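Serine/threonine-protein kinase Tel1 (PDB 6SKY) transfers phosphate from ATP to serine and threonine of protein substrates and probably activates checkpoint signalling after DNA damage. Local coordinates at residues Ala1715-Glu1718 with Leu1724-Ala1727; Val1701-Ser1706 with Thr1779-Pro1784; Leu1675-Ser1680 with Ala1794-Pro1799; Glu1659-Ser1664 with Tyr2728-Asp2733. All blocks are in the same frame, centred on the assembly; numbering follows the deposited sequence.

The four contacts form a series through the alpha-solenoid of Tel1, the last reaching the kinase domain. Contacts 1 and 3 are partly buried, with leucine methyls set against both apolar and polar groups: L1725 divides its methyls between C1716 and Q1717, L1677 lays both on R1796 and one on A1797. Contact 2 lies at the surface and consists of one long salt bridge. In contact 4, partly buried, an arginine lies against a proline and an aspartate without hydrogen-bonding to either. Helices 1657-1663, 1670-1684, 1687-1706 and 1710-1719, which supply the first segments, are consecutive; contact 4 touches contact 3 but neither contact 1 nor contact 2.

Contact 1: residues Ala1715-Glu1718 with Leu1724-Ala1727; sequences ACQE and LLIA
Q1717 and L1725 bring the two backbones nearest, with their CA atoms 7.3 Å apart, where helix 1710-1719 is followed after a short turn by the brief helix 1722-1726. The contact is therefore local in sequence, and it shows how one branched side chain can bridge two successive helices. L1725 supplies most of the buried surface. Its CG is anti to the backbone N (chi1 -165°), which points the branch at the preceding helix; chi2 then spreads the methyls over different neighbours. CD1 takes the apolar side and lies 4.1 Å from CB of C1716. CD2 meets the end of Q1717, 3.3 Å from its OE1, with the amide carbon and NE2 also within 3.8 Å of this one methyl. Q1717 starts out directed away from L1725, but its chain bends at chi2 (-85°), which brings the amide back. The two side chains then run at about a right angle. No hydrogen bond joins the segments, so the exposed amide meets the CD2 methyl by van der Waals contact alone. C1716 is buried against L1675 of helix 1670-1684 and V1701 of helix 1687-1706, and L1725 also reaches V1701. L1724 packs on K1679 and L1697 of the same two helices and on Y1429 of helix 1429-1441, seating the short helix on its neighbours in the alpha-solenoid.

Contact 2: residues Val1701-Ser1706 with Thr1779-Pro1784; sequences VSDAIS and TLRVLP
D1703 and R1781 meet at the surface of the alpha-solenoid, bridging the C-terminal part of helix 1687-1706 and the short, weakly bonded helix 1778-1781. The two side chains cross at about a right angle, and their flat ends are steeply inclined, the carboxylate and guanidinium planes 59° apart. OD2 of D1703 comes to the edge of the guanidinium, near its plane, and stands 3.6 Å from NH1 of R1781. This is a long salt bridge, in which one oxygen faces one nitrogen; the paired, coplanar arrangement of two N-H groups on two oxygens is not formed. With R1781 exposed and D1703 partly so, the attraction is probably weakened by solvent. R1781 leaves its backbone with CG anti to N (chi1 -169°) and turns at chi3 (-45°), a bend that brings the guanidinium round to the aspartate. Closer packing on helix 1687-1706 comes from T1779, which touches I1700, and from V1782 in the turn that follows, which lies on A1696, T1699 and I1700. The guanidinium has a second hold on its own side of the contact, for NE of R1781 hydrogen-bonds to the backbone O of P1775.

Contact 3: residues Leu1675-Ser1680 with Ala1794-Pro1799; sequences LNLIKS and AERAFP
S1680 OG, the hydroxyl that faces R1796 across the contact, donates a hydrogen bond of 3.1 Å to O of L1677 one turn back in its own helix. The donor stands above the carbonyl plane, 40° out of it, and chi1 of 82° puts OG between the backbone N and the carbonyl carbon, where it can fold back on the helix. At 4.1 Å from OG, NH2 of R1796 presents the edge of its guanidinium but forms no bond. The main work is done by L1677, which illustrates how a leucine can pack on polar and apolar groups at once. Its CD1 lies 3.7 Å from CB of A1797 and 3.4 Å from the backbone O of R1796. CD2 instead lies against the guanidinium end, 3.7 Å from NE of R1796, whose chain bends at chi2 and chi3 and crosses the leucine obliquely. With an alanine here, both methyls would be gone, which is likely to open a gap beside A1797 and set the R1796 side chain freer to turn. The segments 1675-1680 and 1794-1799 run nearly antiparallel (159°), their axes 10.7 Å apart at closest. Around them, L1677 also touches L1663 of helix 1657-1663, L1675 packs on helices 1687-1706 and 1710-1719, and F1798 and P1799 pack on helix 1836-1849.

Contact 4: residues Glu1659-Ser1664 with Tyr2728-Asp2733; sequences EYRRLS and YFPDPD
R1661 and D2731 mark the nearest approach of the two backbones, yet their CA atoms are 10.1 Å apart, and it is the arginine that spans the interval between helix 1657-1663 and the loop entering helix 2732-2755. Its chain is extended from CG to NE (chi3 -173°), and this length carries the guanidinium to the loop. There the side-chain carbons are met by different nitrogens: NH2 lies 3.4 Å from CB of P2730, and NH1 lies 3.4 Å from CB of D2731. Both nitrogens also lie near the backbone N of D2731, without a bond. Both carbons approach obliquely, whereas the carbonyl carbon of P2730 stands at the guanidinium edge, in its plane. The contact joins the alpha-solenoid to the PI3/PI4-kinase domain, two parts of the chain more than a thousand residues apart, and D2731 holds the N-cap position of a kinase-domain helix although its side chain makes no capping bond. No hydrogen bond crosses the contact. OD2 of D2731 is 4.3 Å from NH1 of R1661, well out of the guanidinium plane, and the carboxylate is turned 79° against that plane; the two charges probably attract at a distance, with no N-H directed at the oxygen. A leucine in place of R1661 would probably fall short of the loop, opening a gap beside P2730 and leaving D2731 without this nearby opposite charge. The carboxylate has another partner in S1655, whose OG shares a weak hydrogen bond with OD1. T1851 touches both R1661 and P2730, while P2732 packs on V1886 and L1889 of helix 1884-1898.

Contact 1: residues Ala1715-Glu1718 with Leu1724-Ala1727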
loop_
_atom_site.group_PDB
_atom_site.type_symbol
_atom_site.label_atom_id
_atom_site.label_comp_id
_atom_site.label_asym_id
_atom_site.label_seq_id
_atom_site.Cartn_x
_atom_site.Cartn_y
_atom_site.Cartn_z
ATOM N N ALA A 1715 -35.772 29.071 -49.503
ATOM C CA ALA A 1715 -36.110 29.013 -48.085
ATOM C C ALA A 1715 -37.587 28.700 -47.882
ATOM O O ALA A 1715 -37.943 27.862 -47.046
ATOM C CB ALA A 1715 -35.743 30.327 -47.403
ATOM N N CYS A 1716 -38.460 29.360 -48.646
ATOM C CA CYS A 1716 -39.897 29.168 -48.474
ATOM C C CYS A 1716 -40.325 27.769 -48.896
ATOM O O CYS A 1716 -41.089 27.106 -48.189
ATOM C CB CYS A 1716 -40.671 30.220 -49.265
ATOM S SG CYS A 1716 -40.498 31.905 -48.660
ATOM N N GLN A 1717 -39.843 27.301 -50.049
ATOM C CA GLN A 1717 -40.256 25.995 -50.551
ATOM C C GLN A 1717 -39.849 24.855 -49.632
ATOM O O GLN A 1717 -40.360 23.743 -49.793
ATOM C CB GLN A 1717 -39.677 25.743 -51.945
ATOM C CG GLN A 1717 -39.988 26.819 -52.974
ATOM C CD GLN A 1717 -41.317 26.630 -53.665
ATOM O OE1 GLN A 1717 -41.925 25.564 -53.593
ATOM N NE2 GLN A 1717 -41.776 27.669 -54.348
ATOM N N GLU A 1718 -38.948 25.097 -48.682
ATOM C CA GLU A 1718 -38.519 24.072 -47.747
ATOM C C GLU A 1718 -38.943 24.345 -46.313
ATOM O O GLU A 1718 -38.819 23.451 -45.471
ATOM C CB GLU A 1718 -36.998 23.908 -47.806
ATOM C CG GLU A 1718 -36.488 23.774 -49.221
ATOM C CD GLU A 1718 -35.146 23.093 -49.299
ATOM O OE1 GLU A 1718 -34.824 22.310 -48.381
ATOM O OE2 GLU A 1718 -34.417 23.340 -50.283
ATOM N N LEU A 1724 -49.930 25.937 -47.547
ATOM C CA LEU A 1724 -49.620 27.246 -46.990
ATOM C C LEU A 1724 -48.758 28.064 -47.936
ATOM O O LEU A 1724 -48.804 29.297 -47.904
ATOM C CB LEU A 1724 -48.927 27.090 -45.637
ATOM C CG LEU A 1724 -48.572 28.364 -44.873
ATOM C CD1 LEU A 1724 -49.774 29.255 -44.727
ATOM C CD2 LEU A 1724 -48.010 28.018 -43.517
ATOM N N LEU A 1725 -47.978 27.401 -48.787
ATOM C CA LEU A 1725 -47.184 28.112 -49.777
ATOM C C LEU A 1725 -48.041 28.669 -50.902
ATOM O O LEU A 1725 -47.603 29.584 -51.605
ATOM C CB LEU A 1725 -46.114 27.183 -50.339
ATOM C CG LEU A 1725 -44.977 27.821 -51.126
ATOM C CD1 LEU A 1725 -44.465 29.043 -50.407
ATOM C CD2 LEU A 1725 -43.868 26.814 -51.299
ATOM N N ILE A 1726 -49.246 28.139 -51.085
ATOM C CA ILE A 1726 -50.142 28.656 -52.110
ATOM C C ILE A 1726 -51.085 29.720 -51.556
ATOM O O ILE A 1726 -51.412 30.680 -52.259
ATOM C CB ILE A 1726 -50.924 27.500 -52.748
ATOM C CG1 ILE A 1726 -49.960 26.511 -53.395
ATOM C CG2 ILE A 1726 -51.901 28.018 -53.776
ATOM C CD1 ILE A 1726 -50.639 25.329 -54.022
ATOM N N ALA A 1727 -51.521 29.583 -50.309
ATOM C CA ALA A 1727 -52.404 30.564 -49.698
ATOM C C ALA A 1727 -51.678 31.826 -49.262
ATOM O O ALA A 1727 -52.296 32.696 -48.643
ATOM C CB ALA A 1727 -53.121 29.945 -48.500
#

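Contact 2: residues Val1701-Ser1706 with Thr1779-Pro1784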
loop_
_atom_site.group_PDB
_atom_site.type_symbol
_atom_site.label_atom_id
_atom_site.label_comp_id
_atom_site.label_asym_id
_atom_site.label_seq_id
_atom_site.Cartn_x
_atom_site.Cartn_y
_atom_site.Cartn_z
ATOM N N VAL A 1701 -43.890 35.786 -48.904
ATOM C CA VAL A 1701 -43.931 34.910 -50.067
ATOM C C VAL A 1701 -44.285 35.693 -51.322
ATOM O O VAL A 1701 -43.755 35.421 -52.404
ATOM C CB VAL A 1701 -44.901 33.742 -49.833
ATOM C CG1 VAL A 1701 -44.985 32.877 -51.068
ATOM C CG2 VAL A 1701 -44.444 32.917 -48.654
ATOM N N SER A 1702 -45.163 36.692 -51.209
ATOM C CA SER A 1702 -45.502 37.477 -52.388
ATOM C C SER A 1702 -44.303 38.285 -52.867
ATOM O O SER A 1702 -43.991 38.297 -54.064
ATOM C CB SER A 1702 -46.684 38.393 -52.088
ATOM O OG SER A 1702 -46.250 39.580 -51.454
ATOM N N ASP A 1703 -43.612 38.963 -51.945
ATOM C CA ASP A 1703 -42.461 39.771 -52.331
ATOM C C ASP A 1703 -41.268 38.926 -52.747
ATOM O O ASP A 1703 -40.338 39.453 -53.361
ATOM C CB ASP A 1703 -42.064 40.700 -51.190
ATOM C CG ASP A 1703 -43.062 41.811 -50.977
ATOM O OD1 ASP A 1703 -44.278 41.534 -51.001
ATOM O OD2 ASP A 1703 -42.630 42.963 -50.777
ATOM N N ALA A 1704 -41.262 37.641 -52.413
ATOM C CA ALA A 1704 -40.247 36.744 -52.942
ATOM C C ALA A 1704 -40.622 36.188 -54.303
ATOM O O ALA A 1704 -39.736 35.909 -55.116
ATOM C CB ALA A 1704 -40.001 35.590 -51.970
ATOM N N ILE A 1705 -41.917 36.011 -54.570
ATOM C CA ILE A 1705 -42.345 35.525 -55.877
ATOM C C ILE A 1705 -42.189 36.614 -56.928
ATOM O O ILE A 1705 -41.689 36.361 -58.029
ATOM C CB ILE A 1705 -43.794 35.009 -55.810
ATOM C CG1 ILE A 1705 -43.831 33.594 -55.237
ATOM C CG2 ILE A 1705 -44.437 35.032 -57.182
ATOM C CD1 ILE A 1705 -43.149 32.574 -56.112
ATOM N N SER A 1706 -42.608 37.837 -56.611
ATOM C CA SER A 1706 -42.548 38.907 -57.600
ATOM C C SER A 1706 -41.107 39.267 -57.931
ATOM O O SER A 1706 -40.718 39.305 -59.103
ATOM C CB SER A 1706 -43.301 40.138 -57.096
ATOM O OG SER A 1706 -42.503 40.895 -56.205
ATOM N N THR A 1779 -37.808 39.680 -44.883
ATOM C CA THR A 1779 -38.068 38.822 -43.736
ATOM C C THR A 1779 -37.911 39.565 -42.419
ATOM O O THR A 1779 -38.512 39.169 -41.418
ATOM C CB THR A 1779 -37.147 37.609 -43.766
ATOM O OG1 THR A 1779 -36.956 37.195 -45.122
ATOM C CG2 THR A 1779 -37.762 36.466 -43.000
ATOM N N LEU A 1780 -37.116 40.627 -42.392
ATOM C CA LEU A 1780 -36.979 41.440 -41.195
ATOM C C LEU A 1780 -37.965 42.586 -41.155
ATOM O O LEU A 1780 -38.139 43.201 -40.101
ATOM C CB LEU A 1780 -35.570 42.022 -41.093
ATOM C CG LEU A 1780 -34.376 41.126 -40.803
ATOM C CD1 LEU A 1780 -33.132 41.941 -40.981
ATOM C CD2 LEU A 1780 -34.450 40.578 -39.403
ATOM N N ARG A 1781 -38.596 42.901 -42.282
ATOM C CA ARG A 1781 -39.503 44.037 -42.331
ATOM C C ARG A 1781 -40.847 43.705 -41.705
ATOM O O ARG A 1781 -41.516 44.592 -41.167
ATOM C CB ARG A 1781 -39.681 44.477 -43.777
ATOM C CG ARG A 1781 -40.390 45.789 -43.957
ATOM C CD ARG A 1781 -40.964 45.844 -45.346
ATOM N NE ARG A 1781 -39.998 45.386 -46.334
ATOM C CZ ARG A 1781 -40.327 44.957 -47.544
ATOM N NH1 ARG A 1781 -41.598 44.920 -47.908
ATOM N NH2 ARG A 1781 -39.387 44.562 -48.388
ATOM N N VAL A 1782 -41.252 42.440 -41.754
ATOM C CA VAL A 1782 -42.559 42.015 -41.276
ATOM C C VAL A 1782 -42.468 41.560 -39.829
ATOM O O VAL A 1782 -43.445 41.065 -39.263
ATOM C CB VAL A 1782 -43.112 40.890 -42.160
ATOM C CG1 VAL A 1782 -43.040 41.285 -43.607
ATOM C CG2 VAL A 1782 -42.325 39.637 -41.929
ATOM N N LEU A 1783 -41.304 41.709 -39.227
ATOM C CA LEU A 1783 -41.087 41.197 -37.882
ATOM C C LEU A 1783 -41.602 42.091 -36.756
ATOM O O LEU A 1783 -42.238 41.568 -35.840
ATOM C CB LEU A 1783 -39.605 40.908 -37.653
ATOM C CG LEU A 1783 -39.144 39.499 -38.017
ATOM C CD1 LEU A 1783 -37.759 39.272 -37.485
ATOM C CD2 LEU A 1783 -40.090 38.458 -37.474
ATOM N N PRO A 1784 -41.347 43.400 -36.749
ATOM C CA PRO A 1784 -41.615 44.201 -35.542
ATOM C C PRO A 1784 -43.018 44.005 -34.987
ATOM O O PRO A 1784 -43.181 43.936 -33.757
ATOM C CB PRO A 1784 -41.389 45.639 -36.023
ATOM C CG PRO A 1784 -40.402 45.500 -37.085
ATOM C CD PRO A 1784 -40.724 44.229 -37.795
#

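Contact 3: residues Leu1675-Ser1680 with Ala1794-Pro1799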
loop_
_atom_site.group_PDB
_atom_site.type_symbol
_atom_site.label_atom_id
_atom_site.label_comp_id
_atom_site.label_asym_id
_atom_site.label_seq_id
_atom_site.Cartn_x
_atom_site.Cartn_y
_atom_site.Cartn_z
ATOM N N LEU A 1675 -38.663 31.546 -40.941
ATOM C CA LEU A 1675 -39.882 31.070 -41.576
ATOM C C LEU A 1675 -40.529 29.960 -40.768
ATOM O O LEU A 1675 -41.752 29.912 -40.658
ATOM C CB LEU A 1675 -39.596 30.601 -42.995
ATOM C CG LEU A 1675 -39.351 31.745 -43.969
ATOM C CD1 LEU A 1675 -39.179 31.214 -45.361
ATOM C CD2 LEU A 1675 -40.492 32.717 -43.906
ATOM N N ASN A 1676 -39.736 29.062 -40.190
ATOM C CA ASN A 1676 -40.318 28.033 -39.337
ATOM C C ASN A 1676 -40.898 28.631 -38.067
ATOM O O ASN A 1676 -41.968 28.214 -37.611
ATOM C CB ASN A 1676 -39.278 26.976 -38.997
ATOM C CG ASN A 1676 -38.971 26.082 -40.159
ATOM O OD1 ASN A 1676 -39.415 26.327 -41.269
ATOM N ND2 ASN A 1676 -38.205 25.038 -39.913
ATOM N N LEU A 1677 -40.215 29.616 -37.484
ATOM C CA LEU A 1677 -40.750 30.259 -36.292
ATOM C C LEU A 1677 -42.069 30.955 -36.582
ATOM O O LEU A 1677 -42.976 30.948 -35.747
ATOM C CB LEU A 1677 -39.746 31.253 -35.731
ATOM C CG LEU A 1677 -38.700 30.698 -34.784
ATOM C CD1 LEU A 1677 -37.907 31.832 -34.225
ATOM C CD2 LEU A 1677 -39.369 29.942 -33.687
ATOM N N ILE A 1678 -42.194 31.567 -37.755
ATOM C CA ILE A 1678 -43.425 32.270 -38.097
ATOM C C ILE A 1678 -44.520 31.288 -38.476
ATOM O O ILE A 1678 -45.687 31.485 -38.135
ATOM C CB ILE A 1678 -43.157 33.283 -39.219
ATOM C CG1 ILE A 1678 -42.292 34.425 -38.701
ATOM C CG2 ILE A 1678 -44.442 33.829 -39.756
ATOM C CD1 ILE A 1678 -41.829 35.359 -39.773
ATOM N N LYS A 1679 -44.168 30.211 -39.172
ATOM C CA LYS A 1679 -45.155 29.209 -39.543
ATOM C C LYS A 1679 -45.746 28.534 -38.319
ATOM O O LYS A 1679 -46.946 28.247 -38.284
ATOM C CB LYS A 1679 -44.523 28.170 -40.459
ATOM C CG LYS A 1679 -45.453 27.057 -40.838
ATOM C CD LYS A 1679 -44.700 25.922 -41.482
ATOM C CE LYS A 1679 -43.770 25.264 -40.494
ATOM N NZ LYS A 1679 -42.985 24.177 -41.125
ATOM N N SER A 1680 -44.927 28.266 -37.302
ATOM C CA SER A 1680 -45.462 27.631 -36.107
ATOM C C SER A 1680 -46.476 28.502 -35.384
ATOM O O SER A 1680 -47.205 27.993 -34.530
ATOM C CB SER A 1680 -44.336 27.267 -35.152
ATOM O OG SER A 1680 -43.953 28.387 -34.384
ATOM N N ALA A 1794 -39.478 36.851 -29.269
ATOM C CA ALA A 1794 -38.214 37.549 -29.457
ATOM C C ALA A 1794 -37.042 36.719 -28.966
ATOM O O ALA A 1794 -35.984 36.702 -29.597
ATOM C CB ALA A 1794 -38.250 38.891 -28.744
ATOM N N GLU A 1795 -37.206 36.018 -27.849
ATOM C CA GLU A 1795 -36.131 35.162 -27.372
ATOM C C GLU A 1795 -35.881 33.991 -28.308
ATOM O O GLU A 1795 -34.740 33.544 -28.439
ATOM C CB GLU A 1795 -36.441 34.656 -25.971
ATOM C CG GLU A 1795 -36.310 35.712 -24.900
ATOM C CD GLU A 1795 -37.570 36.528 -24.721
ATOM O OE1 GLU A 1795 -38.673 35.966 -24.888
ATOM O OE2 GLU A 1795 -37.462 37.733 -24.407
ATOM N N ARG A 1796 -36.919 33.473 -28.957
ATOM C CA ARG A 1796 -36.713 32.370 -29.884
ATOM C C ARG A 1796 -36.127 32.838 -31.203
ATOM O O ARG A 1796 -35.469 32.055 -31.890
ATOM C CB ARG A 1796 -38.024 31.626 -30.138
ATOM C CG ARG A 1796 -38.747 31.217 -28.884
ATOM C CD ARG A 1796 -39.511 29.921 -29.057
ATOM N NE ARG A 1796 -40.462 29.951 -30.161
ATOM C CZ ARG A 1796 -41.679 30.482 -30.093
ATOM N NH1 ARG A 1796 -42.099 31.045 -28.971
ATOM N NH2 ARG A 1796 -42.476 30.458 -31.153
ATOM N N ALA A 1797 -36.347 34.096 -31.571
ATOM C CA ALA A 1797 -35.936 34.598 -32.871
ATOM C C ALA A 1797 -34.709 35.488 -32.821
ATOM O O ALA A 1797 -34.248 35.928 -33.871
ATOM C CB ALA A 1797 -37.085 35.363 -33.522
ATOM N N PHE A 1798 -34.174 35.766 -31.640
ATOM C CA PHE A 1798 -33.060 36.704 -31.519
ATOM C C PHE A 1798 -31.831 36.329 -32.340
ATOM O O PHE A 1798 -31.306 37.204 -33.055
ATOM C CB PHE A 1798 -32.723 36.857 -30.037
ATOM C CG PHE A 1798 -31.870 38.028 -29.732
ATOM C CD1 PHE A 1798 -32.395 39.295 -29.756
ATOM C CD2 PHE A 1798 -30.546 37.864 -29.405
ATOM C CE1 PHE A 1798 -31.617 40.368 -29.475
ATOM C CE2 PHE A 1798 -29.766 38.939 -29.121
ATOM C CZ PHE A 1798 -30.301 40.192 -29.156
ATOM N N PRO A 1799 -31.311 35.096 -32.292
ATOM C CA PRO A 1799 -30.109 34.803 -33.080
ATOM C C PRO A 1799 -30.306 34.971 -34.569
ATOM O O PRO A 1799 -29.409 35.466 -35.255
ATOM C CB PRO A 1799 -29.812 33.348 -32.711
ATOM C CG PRO A 1799 -30.426 33.165 -31.423
ATOM C CD PRO A 1799 -31.680 33.936 -31.468
#

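Contact 4: residues Glu1659-Ser1664 with Tyr2728-Asp2733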
loop_
_atom_site.group_PDB
_atom_site.type_symbol
_atom_site.label_atom_id
_atom_site.label_comp_id
_atom_site.label_asym_id
_atom_site.label_seq_id
_atom_site.Cartn_x
_atom_site.Cartn_y
_atom_site.Cartn_z
ATOM N N GLU A 1659 -31.913 23.491 -30.899
ATOM C CA GLU A 1659 -33.155 24.044 -31.422
ATOM C C GLU A 1659 -32.898 24.916 -32.640
ATOM O O GLU A 1659 -33.662 24.878 -33.607
ATOM C CB GLU A 1659 -33.874 24.840 -30.344
ATOM C CG GLU A 1659 -33.350 24.592 -28.952
ATOM C CD GLU A 1659 -33.617 23.187 -28.438
ATOM O OE1 GLU A 1659 -34.495 22.498 -28.998
ATOM O OE2 GLU A 1659 -32.941 22.772 -27.470
ATOM N N TYR A 1660 -31.831 25.707 -32.616
ATOM C CA TYR A 1660 -31.502 26.511 -33.781
ATOM C C TYR A 1660 -31.169 25.637 -34.974
ATOM O O TYR A 1660 -31.374 26.049 -36.118
ATOM C CB TYR A 1660 -30.330 27.435 -33.482
ATOM C CG TYR A 1660 -30.492 28.310 -32.273
ATOM C CD1 TYR A 1660 -31.732 28.610 -31.762
ATOM C CD2 TYR A 1660 -29.387 28.843 -31.648
ATOM C CE1 TYR A 1660 -31.860 29.404 -30.661
ATOM C CE2 TYR A 1660 -29.508 29.639 -30.558
ATOM C CZ TYR A 1660 -30.740 29.915 -30.065
ATOM O OH TYR A 1660 -30.841 30.718 -28.964
ATOM N N ARG A 1661 -30.644 24.438 -34.738
ATOM C CA ARG A 1661 -30.345 23.547 -35.850
ATOM C C ARG A 1661 -31.555 22.743 -36.281
ATOM O O ARG A 1661 -31.624 22.313 -37.433
ATOM C CB ARG A 1661 -29.198 22.616 -35.485
ATOM C CG ARG A 1661 -27.892 23.349 -35.451
ATOM C CD ARG A 1661 -26.796 22.551 -34.818
ATOM N NE ARG A 1661 -25.605 23.376 -34.675
ATOM C CZ ARG A 1661 -24.478 22.966 -34.114
ATOM N NH1 ARG A 1661 -24.380 21.735 -33.639
ATOM N NH2 ARG A 1661 -23.450 23.791 -34.030
ATOM N N ARG A 1662 -32.509 22.528 -35.381
ATOM C CA ARG A 1662 -33.759 21.904 -35.783
ATOM C C ARG A 1662 -34.589 22.848 -36.637
ATOM O O ARG A 1662 -35.191 22.429 -37.628
ATOM C CB ARG A 1662 -34.542 21.473 -34.550
ATOM C CG ARG A 1662 -35.837 20.780 -34.867
ATOM C CD ARG A 1662 -36.662 20.575 -33.622
ATOM N NE ARG A 1662 -37.127 21.837 -33.064
ATOM C CZ ARG A 1662 -38.213 22.481 -33.480
ATOM N NH1 ARG A 1662 -38.942 21.982 -34.467
ATOM N NH2 ARG A 1662 -38.569 23.624 -32.915
ATOM N N LEU A 1663 -34.631 24.128 -36.270
ATOM C CA LEU A 1663 -35.397 25.104 -37.036
ATOM C C LEU A 1663 -34.769 25.349 -38.400
ATOM O O LEU A 1663 -35.392 25.113 -39.438
ATOM C CB LEU A 1663 -35.501 26.408 -36.256
ATOM C CG LEU A 1663 -36.281 26.320 -34.958
ATOM C CD1 LEU A 1663 -36.128 27.594 -34.173
ATOM C CD2 LEU A 1663 -37.722 26.072 -35.274
ATOM N N SER A 1664 -33.525 25.822 -38.418
ATOM C CA SER A 1664 -32.836 26.149 -39.664
ATOM C C SER A 1664 -32.313 24.868 -40.307
ATOM O O SER A 1664 -31.112 24.645 -40.459
ATOM C CB SER A 1664 -31.715 27.142 -39.404
ATOM O OG SER A 1664 -30.805 26.644 -38.447
ATOM N N TYR A 2728 -15.712 20.100 -37.139
ATOM C CA TYR A 2728 -16.620 18.979 -37.292
ATOM C C TYR A 2728 -17.658 18.914 -36.193
ATOM O O TYR A 2728 -18.678 18.250 -36.374
ATOM C CB TYR A 2728 -15.850 17.655 -37.331
ATOM C CG TYR A 2728 -15.183 17.379 -38.649
ATOM C CD1 TYR A 2728 -15.881 16.797 -39.687
ATOM C CD2 TYR A 2728 -13.864 17.707 -38.860
ATOM C CE1 TYR A 2728 -15.284 16.550 -40.887
ATOM C CE2 TYR A 2728 -13.259 17.466 -40.058
ATOM C CZ TYR A 2728 -13.972 16.887 -41.067
ATOM O OH TYR A 2728 -13.364 16.640 -42.270
ATOM N N PHE A 2729 -17.431 19.595 -35.074
ATOM C CA PHE A 2729 -18.368 19.618 -33.956
ATOM C C PHE A 2729 -18.434 21.038 -33.420
ATOM O O PHE A 2729 -17.656 21.422 -32.544
ATOM C CB PHE A 2729 -17.951 18.639 -32.859
ATOM C CG PHE A 2729 -17.405 17.341 -33.372
ATOM C CD1 PHE A 2729 -18.242 16.353 -33.834
ATOM C CD2 PHE A 2729 -16.049 17.106 -33.385
ATOM C CE1 PHE A 2729 -17.731 15.170 -34.305
ATOM C CE2 PHE A 2729 -15.543 15.922 -33.860
ATOM C CZ PHE A 2729 -16.382 14.961 -34.316
ATOM N N PRO A 2730 -19.354 21.861 -33.932
ATOM C CA PRO A 2730 -19.461 23.240 -33.442
ATOM C C PRO A 2730 -20.284 23.404 -32.173
ATOM O O PRO A 2730 -20.229 24.477 -31.562
ATOM C CB PRO A 2730 -20.120 23.972 -34.616
ATOM C CG PRO A 2730 -20.065 23.020 -35.762
ATOM C CD PRO A 2730 -20.122 21.677 -35.168
ATOM N N ASP A 2731 -21.035 22.398 -31.768
ATOM C CA ASP A 2731 -21.799 22.422 -30.528
ATOM C C ASP A 2731 -20.883 22.084 -29.358
ATOM O O ASP A 2731 -20.201 21.063 -29.400
ATOM C CB ASP A 2731 -22.933 21.414 -30.625
ATOM C CG ASP A 2731 -23.963 21.569 -29.538
ATOM O OD1 ASP A 2731 -23.881 22.524 -28.755
ATOM O OD2 ASP A 2731 -24.873 20.725 -29.470
ATOM N N PRO A 2732 -20.830 22.910 -28.310
ATOM C CA PRO A 2732 -19.856 22.664 -27.236
ATOM C C PRO A 2732 -20.034 21.356 -26.487
ATOM O O PRO A 2732 -19.042 20.795 -26.011
ATOM C CB PRO A 2732 -20.062 23.868 -26.319
ATOM C CG PRO A 2732 -20.508 24.915 -27.217
ATOM C CD PRO A 2732 -21.395 24.261 -28.209
ATOM N N ASP A 2733 -21.250 20.841 -26.367
ATOM C CA ASP A 2733 -21.433 19.555 -25.707
ATOM C C ASP A 2733 -20.811 18.434 -26.525
ATOM O O ASP A 2733 -20.001 17.640 -26.020
ATOM C CB ASP A 2733 -22.919 19.299 -25.502
ATOM C CG ASP A 2733 -23.676 20.554 -25.148
ATOM O OD1 ASP A 2733 -23.138 21.379 -24.380
ATOM O OD2 ASP A 2733 -24.808 20.726 -25.641
#